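Local structure of protein YibA (Escherichia coli, 1OYZ) at residues A[235-239]-A[240-244]. The protein is a HEAT-repeat protein of unestablished function, tentatively assigned an oxidoreductase activity. Residues are numbered along the deposited sequence; the frame is centred on the assembly and turned at random.
Sequences NTVYD and DIIEA
Val-237 meets Ile-242 where the loop after helix 225-232 runs into the N-terminus of helix 239-248, a helix start in an all-helical chain, consistent with the HEAT-repeat architecture assigned to part of it. The two side chains cross at about a right angle, and Val-237 CG1 lies 3.5 Å from Ile-242 CG1, a close van der Waals approach. Ile-242 CD1 follows at 3.8 Å from the same Val-237 CG1. The torsions bring the two groups together: the valine places CG1 opposite its backbone N (chi1 176°), while the isoleucine carries CG1 beside its own N and then runs extended to CD1. The same valine methyl reaches Ile-241 CG2 more loosely, at 4.1 Å.

Tyr-238 occupies the N-cap position, yet across this contact it works through its backbone and CB, its ring leading away from the first turn. Its carbonyl O accepts two N-H groups: a weak, bent bond from Ile-241 N (2.8 Å, 128° at the hydrogen) and a straighter one from Ile-242 N (3.2 Å, 160°). Glu-243 N to Asp-239 O, at 2.9 Å, continues the i to i+4 pattern. The carboxylate of Glu-243 forms a salt bridge with Lys-276 of helix 268-277.

Ile-241 and Ile-242 are buried, and both touch Leu-232 of the preceding helix; Ile-242 also packs on Ile-270 of helix 268-277, so the valine-isoleucine contact joins the incoming loop to the interface between helices. Exchanging Ile-242 for an alanine removes everything beyond CB, which would probably leave Val-237 CG1 without its nearest partner and weaken the packing on Ile-270. On the tyrosine side, the apolar contact is made by the tip of the other isoleucine, with Ile-241 CD1 resting 3.9 Å from Tyr-238 CB.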
# COMPACT_ATOMS: atom_id res chain seq x y z
N ASN A 235 -22.31 -6.43 18.95
CA ASN A 235 -22.58 -5.32 19.84
C ASN A 235 -21.85 -4.08 19.28
O ASN A 235 -22.38 -2.97 19.28
CB ASN A 235 -22.06 -5.65 21.23
CG ASN A 235 -22.81 -4.93 22.29
OD1 ASN A 235 -23.99 -5.21 22.53
ND2 ASN A 235 -22.14 -3.99 22.96
N THR A 236 -20.63 -4.31 18.81
CA THR A 236 -19.80 -3.29 18.18
C THR A 236 -19.73 -3.73 16.71
O THR A 236 -19.22 -4.80 16.42
CB THR A 236 -18.36 -3.28 18.74
OG1 THR A 236 -18.39 -3.03 20.15
CG2 THR A 236 -17.52 -2.23 18.04
N VAL A 237 -20.25 -2.90 15.81
CA VAL A 237 -20.28 -3.22 14.38
C VAL A 237 -19.39 -2.27 13.59
O VAL A 237 -19.27 -1.11 13.95
CB VAL A 237 -21.76 -3.11 13.85
CG1 VAL A 237 -21.80 -3.33 12.33
CG2 VAL A 237 -22.65 -4.12 14.58
N TYR A 238 -18.78 -2.77 12.50
CA TYR A 238 -17.91 -1.97 11.62
C TYR A 238 -18.75 -1.20 10.61
O TYR A 238 -19.63 -1.77 9.94
CB TYR A 238 -16.93 -2.86 10.86
CG TYR A 238 -15.74 -3.32 11.68
CD1 TYR A 238 -14.72 -2.42 12.02
CD2 TYR A 238 -15.66 -4.62 12.15
CE1 TYR A 238 -13.66 -2.81 12.81
CE2 TYR A 238 -14.58 -5.03 12.95
CZ TYR A 238 -13.59 -4.12 13.28
OH TYR A 238 -12.56 -4.50 14.11
N ASP A 239 -18.46 0.08 10.49
CA ASP A 239 -19.18 0.93 9.58
C ASP A 239 -19.16 0.42 8.15
O ASP A 239 -20.17 0.48 7.44
CB ASP A 239 -18.61 2.35 9.68
CG ASP A 239 -19.11 3.08 10.92
OD1 ASP A 239 -19.57 2.43 11.87
OD2 ASP A 239 -19.04 4.32 10.94
N ASP A 240 -18.01 -0.10 7.75
CA ASP A 240 -17.84 -0.68 6.42
C ASP A 240 -18.82 -1.88 6.24
O ASP A 240 -19.31 -2.11 5.15
CB ASP A 240 -16.39 -1.20 6.24
CG ASP A 240 -15.37 -0.08 5.90
OD1 ASP A 240 -15.43 0.48 4.79
OD2 ASP A 240 -14.49 0.22 6.74
N ILE A 241 -19.09 -2.64 7.31
CA ILE A 241 -19.97 -3.79 7.19
C ILE A 241 -21.39 -3.32 6.92
O ILE A 241 -22.08 -3.83 6.03
CB ILE A 241 -19.88 -4.69 8.48
CG1 ILE A 241 -18.82 -5.77 8.24
CG2 ILE A 241 -21.22 -5.37 8.82
CD1 ILE A 241 -17.50 -5.24 7.77
N ILE A 242 -21.80 -2.30 7.66
CA ILE A 242 -23.12 -1.75 7.47
C ILE A 242 -23.23 -1.22 6.06
O ILE A 242 -24.22 -1.45 5.37
CB ILE A 242 -23.36 -0.63 8.48
CG1 ILE A 242 -23.11 -1.19 9.88
CG2 ILE A 242 -24.78 -0.05 8.30
CD1 ILE A 242 -23.36 -0.17 11.02
N GLU A 243 -22.19 -0.56 5.61
CA GLU A 243 -22.16 0.00 4.27
C GLU A 243 -22.21 -1.09 3.18
O GLU A 243 -22.88 -0.94 2.15
CB GLU A 243 -20.91 0.85 4.11
CG GLU A 243 -20.64 1.27 2.69
CD GLU A 243 -21.61 2.31 2.24
OE1 GLU A 243 -21.52 2.76 1.07
OE2 GLU A 243 -22.47 2.67 3.07
N ALA A 244 -21.45 -2.17 3.40
CA ALA A 244 -21.41 -3.30 2.47
C ALA A 244 -22.82 -3.92 2.40
O ALA A 244 -23.28 -4.33 1.33
CB ALA A 244 -20.42 -4.35 2.95